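Local coordinates for protein transcriptional regulator, LuxR family (Burkholderia thailandensis, PDB 3MQQ) that probably binds DNA to control transcription as a LuxR-family regulator, the chain here being its PAS domain, which could serve as a sensory module, at residues 15-20 with 108-113; 22-27 with 41-46; 32-37 with 80-85. One frame throughout, in Å; residues are numbered along the deposited sequence. Where two conformers were deposited one is given.

Contact 1. Residues 15-20 with 108-113; sequences GLVLSR and WTFEDL. With NA (sodium ion), chain K.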
loop_
_atom_site.group_PDB
_atom_site.type_symbol
_atom_site.label_atom_id
_atom_site.label_comp_id
_atom_site.label_asym_id
_atom_site.label_seq_id
_atom_site.Cartn_x
_atom_site.Cartn_y
_atom_site.Cartn_z
ATOM N N GLY B 15 -1.469 3.180 -5.478
ATOM C CA GLY B 15 -2.747 3.857 -5.598
ATOM C C GLY B 15 -3.527 3.740 -4.310
ATOM O O GLY B 15 -3.610 2.662 -3.717
ATOM N N LEU B 16 -4.041 4.867 -3.836
ATOM C CA LEU B 16 -4.867 4.841 -2.606
ATOM C C LEU B 16 -6.210 5.483 -2.873
ATOM O O LEU B 16 -6.331 6.458 -3.645
ATOM C CB LEU B 16 -4.209 5.620 -1.463
ATOM C CG LEU B 16 -2.863 5.109 -0.985
ATOM C CD1 LEU B 16 -2.299 6.085 0.025
ATOM C CD2 LEU B 16 -3.007 3.720 -0.389
ATOM N N VAL B 17 -7.243 4.970 -2.204
ATOM C CA VAL B 17 -8.615 5.506 -2.345
ATOM C C VAL B 17 -9.245 5.570 -0.988
ATOM O O VAL B 17 -9.160 4.612 -0.228
ATOM C CB VAL B 17 -9.539 4.601 -3.249
ATOM C CG1 VAL B 17 -11.047 4.972 -3.104
ATOM C CG2 VAL B 17 -9.108 4.634 -4.710
ATOM N N LEU B 18 -9.891 6.700 -0.676
ATOM C CA LEU B 18 -10.866 6.783 0.422
ATOM C C LEU B 18 -12.243 6.613 -0.222
ATOM O O LEU B 18 -12.597 7.389 -1.093
ATOM C CB LEU B 18 -10.755 8.130 1.162
ATOM C CG LEU B 18 -9.337 8.557 1.506
ATOM C CD1 LEU B 18 -9.339 9.921 2.260
ATOM C CD2 LEU B 18 -8.670 7.461 2.355
ATOM N N SER B 19 -12.951 5.535 0.130
ATOM C CA SER B 19 -14.207 5.186 -0.566
ATOM C C SER B 19 -15.411 5.379 0.349
ATOM O O SER B 19 -15.294 5.586 1.581
ATOM C CB SER B 19 -14.160 3.736 -1.043
ATOM O OG SER B 19 -14.288 2.855 0.088
ATOM N N ARG B 20 -16.580 5.347 -0.285
ATOM C CA ARG B 20 -17.859 5.272 0.436
ATOM C C ARG B 20 -18.860 4.679 -0.539
ATOM O O ARG B 20 -19.007 5.179 -1.657
ATOM C CB ARG B 20 -18.294 6.649 0.949
ATOM C CG ARG B 20 -19.548 6.617 1.768
ATOM C CD ARG B 20 -19.568 7.780 2.765
ATOM N NE ARG B 20 -19.746 9.116 2.182
ATOM C CZ ARG B 20 -20.375 9.411 1.040
ATOM N NH1 ARG B 20 -20.474 10.677 0.662
ATOM N NH2 ARG B 20 -20.889 8.467 0.263
ATOM N N TRP B 108 -8.798 1.744 0.477
ATOM C CA TRP B 108 -8.472 0.732 -0.536
ATOM C C TRP B 108 -7.160 1.061 -1.210
ATOM O O TRP B 108 -6.865 2.227 -1.414
ATOM C CB TRP B 108 -9.580 0.670 -1.578
ATOM C CG TRP B 108 -10.833 0.081 -0.988
ATOM C CD1 TRP B 108 -11.807 0.730 -0.274
ATOM C CD2 TRP B 108 -11.203 -1.282 -1.035
ATOM N NE1 TRP B 108 -12.771 -0.164 0.137
ATOM C CE2 TRP B 108 -12.432 -1.409 -0.336
ATOM C CE3 TRP B 108 -10.621 -2.416 -1.604
ATOM C CZ2 TRP B 108 -13.087 -2.634 -0.191
ATOM C CZ3 TRP B 108 -11.281 -3.647 -1.461
ATOM C CH2 TRP B 108 -12.496 -3.736 -0.755
ATOM N N THR B 109 -6.389 0.015 -1.536
ATOM C CA THR B 109 -5.078 0.185 -2.175
ATOM C C THR B 109 -5.080 -0.552 -3.487
ATOM O O THR B 109 -5.728 -1.574 -3.612
ATOM C CB THR B 109 -3.866 -0.324 -1.309
ATOM O OG1 THR B 109 -3.843 -1.759 -1.300
ATOM C CG2 THR B 109 -3.892 0.186 0.129
ATOM N N PHE B 110 -4.311 -0.042 -4.454
ATOM C CA PHE B 110 -4.230 -0.651 -5.785
ATOM C C PHE B 110 -2.769 -0.624 -6.226
ATOM O O PHE B 110 -2.131 0.397 -6.100
ATOM C CB PHE B 110 -5.023 0.221 -6.770
ATOM C CG PHE B 110 -6.490 0.270 -6.470
ATOM C CD1 PHE B 110 -7.374 -0.511 -7.190
ATOM C CD2 PHE B 110 -6.980 1.082 -5.451
ATOM C CE1 PHE B 110 -8.740 -0.507 -6.872
ATOM C CE2 PHE B 110 -8.348 1.098 -5.157
ATOM C CZ PHE B 110 -9.208 0.317 -5.862
ATOM N N GLU B 111 -2.251 -1.734 -6.745
ATOM C CA GLU B 111 -0.919 -1.723 -7.246
ATOM C C GLU B 111 -0.892 -2.463 -8.587
ATOM O O GLU B 111 -1.380 -3.565 -8.680
ATOM C CB GLU B 111 0.021 -2.396 -6.239
ATOM C CG GLU B 111 1.442 -2.480 -6.739
ATOM C CD GLU B 111 2.352 -3.136 -5.746
ATOM O OE1 GLU B 111 1.855 -3.908 -4.901
ATOM O OE2 GLU B 111 3.570 -2.882 -5.803
ATOM N N ASP B 112 -0.338 -1.826 -9.626
ATOM C CA ASP B 112 -0.245 -2.440 -10.959
ATOM C C ASP B 112 0.789 -3.546 -10.904
ATOM O O ASP B 112 1.942 -3.339 -10.443
ATOM C CB ASP B 112 0.173 -1.359 -11.988
ATOM C CG ASP B 112 0.058 -1.808 -13.450
ATOM O OD1 ASP B 112 -0.073 -3.002 -13.743
ATOM O OD2 ASP B 112 0.184 -0.922 -14.320
ATOM N N LEU B 113 0.387 -4.728 -11.375
ATOM C CA LEU B 113 1.297 -5.867 -11.378
ATOM C C LEU B 113 1.926 -6.101 -12.745
ATOM O O LEU B 113 2.506 -7.152 -12.977
ATOM C CB LEU B 113 0.593 -7.124 -10.870
ATOM C CG LEU B 113 -0.132 -6.947 -9.528
ATOM C CD1 LEU B 113 -0.923 -8.178 -9.205
ATOM C CD2 LEU B 113 0.842 -6.602 -8.384
HETATM NA NA NA K . -16.695 1.623 -0.402
HETATM O O HOH W 1 -15.771 -0.562 -1.690
#
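The indole of Trp108 presents an edge, not a face, to the strand beside it: Ser19 OG lies near the ring plane, 3.3 Å from Trp108 CD1. Elsewhere the indole meets the ring of Phe47 edge-to-face. Phe110 also turns an edge across the contact, with Gly15 O near its plane and 4.1 Å from Phe110 CD2. Its CE2 carbon meets Val17 obliquely, at 3.6 Å from Val17 CG2, the methyl that lies anti to the carbonyl carbon. Trp108, Phe110 and Val17 share one sheet face by strand alternation; on it both aromatic side chains carry CG anti to the carbonyl carbon, beside the backbone N (chi1 -70° and -64°). Behind the rings, strands 15-20 and 106-112 run antiparallel. Val17 and Trp108 form a hydrogen-bonded pair, with Val17 N to Trp108 O at 2.9 Å and Trp108 N to Val17 O at 3.0 Å, both donors in the carbonyl plane. Gly15 and Phe110 form the next such pair, less regular in that Phe110 N approaches Gly15 O from above the carbonyl plane. In the 2-1-5-4-3 sheet of the PAS fold, this is the central pairing of the first and last strands. Leu31 of helix 29-34 packs on Val17 and Phe110, so their face is the one turned to the domain's interior. On the other face Leu16 and Thr109, a non-hydrogen-bonded pair, lie side by side, with Leu16 CD2 3.7 Å from Thr109 CG2; the Thr109 hydroxyl bonds to Thr93. Near the end of strand 15-20, Ser19 OG occupies the crowded position between its backbone N and carbonyl carbon. There it binds the sodium ion at 2.8 Å, in a site that also includes a water, Leu103 O, Ala104 O and Arg22.

Contact 2. Residues 22-27 with 41-46; sequences RVIEDC and DLIGRS. With EOH (ethanol), chain H.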
loop_
_atom_site.group_PDB
_atom_site.type_symbol
_atom_site.label_atom_id
_atom_site.label_comp_id
_atom_site.label_asym_id
_atom_site.label_seq_id
_atom_site.Cartn_x
_atom_site.Cartn_y
_atom_site.Cartn_z
ATOM N N ARG B 22 -18.716 2.131 -2.456
ATOM C CA ARG B 22 -18.051 1.728 -3.693
ATOM C C ARG B 22 -17.844 2.893 -4.660
ATOM O O ARG B 22 -17.705 2.675 -5.865
ATOM C CB ARG B 22 -18.722 0.519 -4.389
ATOM C CG ARG B 22 -19.102 -0.636 -3.444
ATOM C CD ARG B 22 -19.573 -1.837 -4.240
ATOM N NE ARG B 22 -18.440 -2.548 -4.831
ATOM C CZ ARG B 22 -18.553 -3.580 -5.663
ATOM N NH1 ARG B 22 -17.464 -4.174 -6.156
ATOM N NH2 ARG B 22 -19.749 -4.011 -6.004
ATOM N N VAL B 23 -17.869 4.117 -4.120
ATOM C CA VAL B 23 -17.531 5.313 -4.865
ATOM C C VAL B 23 -16.198 5.872 -4.341
ATOM O O VAL B 23 -15.941 5.874 -3.131
ATOM C CB VAL B 23 -18.625 6.372 -4.740
ATOM C CG1 VAL B 23 -18.218 7.684 -5.478
ATOM C CG2 VAL B 23 -19.928 5.809 -5.334
ATOM N N ILE B 24 -15.355 6.346 -5.256
ATOM C CA ILE B 24 -14.078 6.950 -4.883
ATOM C C ILE B 24 -14.331 8.380 -4.382
ATOM O O ILE B 24 -14.728 9.234 -5.163
ATOM C CB ILE B 24 -13.156 7.042 -6.089
ATOM C CG1 ILE B 24 -12.806 5.636 -6.631
ATOM C CG2 ILE B 24 -11.920 7.886 -5.761
ATOM C CD1 ILE B 24 -11.997 5.706 -7.962
ATOM N N GLU B 25 -14.119 8.632 -3.088
ATOM C CA GLU B 25 -14.306 9.980 -2.540
ATOM C C GLU B 25 -13.018 10.800 -2.608
ATOM O O GLU B 25 -13.056 12.034 -2.744
ATOM C CB GLU B 25 -14.852 9.924 -1.113
ATOM C CG GLU B 25 -16.096 9.074 -0.977
ATOM C CD GLU B 25 -17.342 9.790 -1.451
ATOM O OE1 GLU B 25 -18.084 10.292 -0.591
ATOM O OE2 GLU B 25 -17.575 9.861 -2.674
ATOM N N ASP B 26 -11.877 10.111 -2.528
ATOM C CA ASP B 26 -10.589 10.770 -2.692
ATOM C C ASP B 26 -9.613 9.732 -3.185
ATOM O O ASP B 26 -9.809 8.543 -2.954
ATOM C CB ASP B 26 -10.121 11.412 -1.378
ATOM C CG ASP B 26 -9.011 12.431 -1.571
ATOM O OD1 ASP B 26 -8.646 12.781 -2.721
ATOM O OD2 ASP B 26 -8.499 12.923 -0.542
ATOM N N CYS B 27 -8.587 10.184 -3.900
ATOM C CA CYS B 27 -7.570 9.266 -4.374
ATOM C C CYS B 27 -6.290 10.046 -4.615
ATOM O O CYS B 27 -6.261 11.292 -4.616
ATOM C CB CYS B 27 -8.011 8.502 -5.660
ATOM S SG CYS B 27 -8.029 9.513 -7.201
ATOM N N ASP B 41 -10.900 12.762 -12.954
ATOM C CA ASP B 41 -11.731 11.744 -13.629
ATOM C C ASP B 41 -12.244 10.680 -12.656
ATOM O O ASP B 41 -13.238 10.019 -12.932
ATOM C CB ASP B 41 -10.986 11.061 -14.786
ATOM C CG ASP B 41 -10.631 12.029 -15.919
ATOM O OD1 ASP B 41 -11.501 12.822 -16.359
ATOM O OD2 ASP B 41 -9.469 11.992 -16.372
ATOM N N LEU B 42 -11.565 10.533 -11.518
ATOM C CA LEU B 42 -11.861 9.448 -10.587
ATOM C C LEU B 42 -12.663 9.891 -9.381
ATOM O O LEU B 42 -13.385 9.094 -8.785
ATOM C CB LEU B 42 -10.566 8.734 -10.151
ATOM C CG LEU B 42 -9.899 7.922 -11.271
ATOM C CD1 LEU B 42 -8.450 7.641 -10.964
ATOM C CD2 LEU B 42 -10.678 6.627 -11.438
ATOM N N ILE B 43 -12.516 11.147 -8.994
ATOM C CA ILE B 43 -13.247 11.654 -7.842
ATOM C C ILE B 43 -14.756 11.619 -8.088
ATOM O O ILE B 43 -15.282 12.248 -9.014
ATOM C CB ILE B 43 -12.807 13.073 -7.478
ATOM C CG1 ILE B 43 -11.304 13.083 -7.184
ATOM C CG2 ILE B 43 -13.633 13.614 -6.304
ATOM C CD1 ILE B 43 -10.895 12.233 -6.021
ATOM N N GLY B 44 -15.445 10.864 -7.241
ATOM C CA GLY B 44 -16.891 10.731 -7.337
ATOM C C GLY B 44 -17.276 9.707 -8.375
ATOM O O GLY B 44 -18.416 9.644 -8.777
ATOM N N ARG B 45 -16.309 8.906 -8.813
ATOM C CA ARG B 45 -16.564 7.808 -9.746
ATOM C C ARG B 45 -16.839 6.500 -9.005
ATOM O O ARG B 45 -16.094 6.167 -8.056
ATOM C CB ARG B 45 -15.355 7.657 -10.703
ATOM C CG ARG B 45 -15.678 6.920 -11.982
ATOM C CD ARG B 45 -16.522 7.783 -12.952
ATOM N NE ARG B 45 -15.662 8.698 -13.679
ATOM C CZ ARG B 45 -15.873 9.151 -14.912
ATOM N NH1 ARG B 45 -16.940 8.772 -15.631
ATOM N NH2 ARG B 45 -15.010 9.996 -15.444
ATOM N N SER B 46 -17.896 5.776 -9.407
ATOM C CA SER B 46 -18.082 4.383 -8.927
ATOM C C SER B 46 -16.863 3.524 -9.292
ATOM O O SER B 46 -16.327 3.655 -10.389
ATOM C CB SER B 46 -19.325 3.733 -9.535
ATOM O OG SER B 46 -19.404 2.375 -9.102
HETATM C C1 EOH H . -14.713 -2.321 -4.535
HETATM C C2 EOH H . -15.981 -2.010 -3.793
HETATM O O EOH H . -14.993 -2.973 -5.737
HETATM O O HOH W 2 -20.643 2.422 -6.895
#
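Ile24 is gripped through its backbone by two hydrogen bonds with the turn that follows helix 39-42. Ile24 N gives a nearly straight bond to Arg45 O (2.9 Å, 179° at the hydrogen), although it meets that oxygen from above the carbonyl plane. Ile24 O takes Gly44 N at 2.7 Å, almost along the C=O axis. Between these bonds the Ile24 side chain enters the turn: its CB sits 3.4 Å from Leu42 O, and the two side chains cross obliquely, with Ile24 CD1 3.8 Å from Leu42 CD2. Ile43 reaches the other way along the strand, its CD1 methyl ending 3.6 Å from Asp26 CA and also touching Cys27 SG, while Val23 CG1 lies against the backbone of Gly44. A second shell fixes the shape of the turn. Leu42 to Arg45 make a type II beta turn, closed by Arg45 N to Leu42 O, with Gly44 at the positive phi of its third position. Arg45 then folds back so that NE and NH2 both hold Asp41 O in the plane of the guanidinium, NE at 2.9 Å. Farther out, water 2 joins Ser46 OG to Arg22 O, the latter bond weak, and Ser46 OG also receives Glu48 N. The tip of Arg22, a residue of the sodium site, leads off; NH1 donates to a bound ethanol, probably from the crystallisation liquor, and to Phe57 O. Glu25 and Asp26 share one partner, Leu18, in a classic beta bulge that bends the strand, so the arrangement is that of a bulged outer strand of a PAS sheet receiving the turn from the helical side of the domain.

Contact 3. Residues 32-37 with 80-85; sequences AAIFRC and MKRAGG. With EOH (ethanol), chain I.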
loop_
_atom_site.group_PDB
_atom_site.type_symbol
_atom_site.label_atom_id
_atom_site.label_comp_id
_atom_site.label_asym_id
_atom_site.label_seq_id
_atom_site.Cartn_x
_atom_site.Cartn_y
_atom_site.Cartn_z
ATOM N N ALA B 32 -4.485 7.528 -10.309
ATOM C CA ALA B 32 -4.687 8.167 -11.615
ATOM C C ALA B 32 -3.717 7.599 -12.659
ATOM O O ALA B 32 -4.116 7.311 -13.792
ATOM C CB ALA B 32 -4.530 9.668 -11.509
ATOM N N ALA B 33 -2.455 7.439 -12.260
ATOM C CA ALA B 33 -1.417 6.921 -13.148
ATOM C C ALA B 33 -1.769 5.510 -13.589
ATOM O O ALA B 33 -1.733 5.211 -14.789
ATOM C CB ALA B 33 -0.019 6.978 -12.480
ATOM N N ILE B 34 -2.154 4.669 -12.621
ATOM C CA ILE B 34 -2.454 3.272 -12.924
ATOM C C ILE B 34 -3.582 3.196 -13.948
ATOM O O ILE B 34 -3.511 2.424 -14.923
ATOM C CB ILE B 34 -2.847 2.483 -11.654
ATOM C CG1 ILE B 34 -1.663 2.380 -10.671
ATOM C CG2 ILE B 34 -3.401 1.103 -12.026
ATOM C CD1 ILE B 34 -2.065 1.949 -9.248
ATOM N N PHE B 35 -4.608 4.020 -13.743
ATOM C CA PHE B 35 -5.793 3.977 -14.601
ATOM C C PHE B 35 -5.754 4.920 -15.803
ATOM O O PHE B 35 -6.748 5.090 -16.512
ATOM C CB PHE B 35 -7.069 4.095 -13.754
ATOM C CG PHE B 35 -7.349 2.855 -12.970
ATOM C CD1 PHE B 35 -7.982 1.766 -13.571
ATOM C CD2 PHE B 35 -6.895 2.730 -11.661
ATOM C CE1 PHE B 35 -8.202 0.584 -12.846
ATOM C CE2 PHE B 35 -7.123 1.577 -10.927
ATOM C CZ PHE B 35 -7.766 0.490 -11.537
ATOM N N ARG B 36 -4.575 5.494 -16.035
ATOM C CA ARG B 36 -4.305 6.365 -17.182
ATOM C C ARG B 36 -5.317 7.486 -17.360
ATOM O O ARG B 36 -5.817 7.715 -18.477
ATOM C CB ARG B 36 -4.218 5.545 -18.487
ATOM C CG ARG B 36 -3.389 4.281 -18.408
ATOM C CD ARG B 36 -1.890 4.532 -18.219
ATOM N NE ARG B 36 -1.082 3.327 -18.456
ATOM C CZ ARG B 36 -0.383 2.677 -17.525
ATOM N NH1 ARG B 36 -0.353 3.106 -16.268
ATOM N NH2 ARG B 36 0.317 1.603 -17.864
ATOM N N CYS B 37 -5.591 8.206 -16.271
ATOM C CA CYS B 37 -6.497 9.355 -16.321
ATOM C C CYS B 37 -6.055 10.410 -15.311
ATOM O O CYS B 37 -4.983 10.284 -14.724
ATOM C CB CYS B 37 -7.918 8.908 -16.015
ATOM S SG CYS B 37 -8.064 8.086 -14.423
HETATM N N MSE B 80 -8.298 -5.599 -13.863
HETATM C CA MSE B 80 -9.004 -4.337 -13.924
HETATM C C MSE B 80 -8.812 -3.692 -15.288
HETATM O O MSE B 80 -8.104 -4.237 -16.128
HETATM C CB MSE B 80 -8.530 -3.422 -12.775
HETATM C CG MSE B 80 -8.727 -4.100 -11.403
HETATM SE SE MSE B 80 -10.592 -4.305 -10.923
HETATM C CE MSE B 80 -10.888 -2.555 -10.129
ATOM N N LYS B 81 -9.468 -2.555 -15.484
ATOM C CA LYS B 81 -9.537 -1.865 -16.769
ATOM C C LYS B 81 -9.060 -0.408 -16.682
ATOM O O LYS B 81 -9.674 0.424 -16.005
ATOM C CB LYS B 81 -10.982 -1.907 -17.291
ATOM C CG LYS B 81 -11.123 -1.418 -18.730
ATOM C CD LYS B 81 -12.552 -1.602 -19.220
ATOM C CE LYS B 81 -13.476 -0.581 -18.578
ATOM N NZ LYS B 81 -12.793 0.731 -18.560
ATOM N N ARG B 82 -7.999 -0.082 -17.421
ATOM C CA ARG B 82 -7.540 1.310 -17.529
ATOM C C ARG B 82 -8.509 2.153 -18.365
ATOM O O ARG B 82 -9.267 1.614 -19.172
ATOM C CB ARG B 82 -6.121 1.379 -18.129
ATOM C CG ARG B 82 -5.106 0.433 -17.491
ATOM C CD ARG B 82 -3.697 0.664 -18.047
ATOM N NE ARG B 82 -2.785 -0.469 -17.879
ATOM C CZ ARG B 82 -2.028 -0.674 -16.803
ATOM N NH1 ARG B 82 -2.093 0.170 -15.762
ATOM N NH2 ARG B 82 -1.219 -1.718 -16.760
ATOM N N ALA B 83 -8.517 3.466 -18.145
ATOM C CA ALA B 83 -9.209 4.370 -19.060
ATOM C C ALA B 83 -8.732 4.052 -20.480
ATOM O O ALA B 83 -7.529 3.939 -20.729
ATOM C CB ALA B 83 -8.939 5.839 -18.703
ATOM N N GLY B 84 -9.674 3.863 -21.395
ATOM C CA GLY B 84 -9.321 3.499 -22.771
ATOM C C GLY B 84 -9.407 2.002 -23.024
ATOM O O GLY B 84 -9.266 1.549 -24.165
ATOM N N GLY B 85 -9.633 1.230 -21.964
ATOM C CA GLY B 85 -9.974 -0.190 -22.115
ATOM C C GLY B 85 -8.923 -1.263 -21.858
ATOM O O GLY B 85 -9.271 -2.442 -21.763
HETATM C C1 EOH I . 0.934 3.059 -13.178
HETATM C C2 EOH I . 2.344 3.218 -12.615
HETATM O O EOH I . 0.653 1.854 -13.888
#
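Arg82, just past the end of strand 74-81, reaches to the last turn of helix 29-34. Its CB lies 4.0 Å from Arg36 CG. The next carbon, CG, is 3.6 Å from Ile34 O, and CD packs beside Arg36 CG at a like distance. The chain is extended from CG to NE, which carries the guanidinium along the helix end; there NE forms a salt bridge with Glu86. CZ lies beneath Arg36 NH2 at 3.4 Å, for the two guanidinium groups stack with planes 12° and centres 3.8 Å apart. NH1 donates to Ile34 O at 2.8 Å, in the carbonyl plane and on a lone pair, and also pairs with Asp112. NH2 comes near Arg36 NH2, and Phe88 is a cation-pi partner of Arg82. The carboxylates of Glu86 and Asp112 probably offset the repulsion between the stacked cations, as should the carbonyls at the helix C terminus. Arg36 is itself held: its chain bends at chi2 so that NH1 reaches back to Ala33 O and also donates to an ethanol, probably from the crystallisation liquor. Beyond the arginines, Ala83 N bonds to Phe35 O at 2.9 Å, at the start of the type II turn from Arg82 to Gly85. The Phe35 ring brings its edge to the strand, with Lys81 O in the ring plane, 3.3 Å from Phe35 CD1, and meets Phe88 edge-to-face. With Arg36 at positive phi and bonds from Cys37 N to Ala32 O and from Arg36 N to Ala33 O, the helix ends in a Schellman motif, docked at the end of strand 74-81, an outer strand of the PAS sheet, and on the turn after it.

Overall arrangement
From the N terminus, strand 15-20 comes first, and contact 1 closes the longest loop by pairing it with strand 106-112. Contact 2 is nested inside it, joining strand 23-27 to the turn after helix 39-42. Contact 3, also nested, begins within the span of contact 2, at the end of helix 29-34, and leaves it to reach strand 74-81, so contacts 2 and 3 cross. Contact 1 holds the middle of the sheet, whereas contacts 2 and 3 tie the helical segment to its two outermost strands. The salt bridge of Arg20 with Glu25 links contact 1 to contact 2, and Ile34 packing on Phe110 links it to contact 3; Leu42 packs on Cys37 between the latter two.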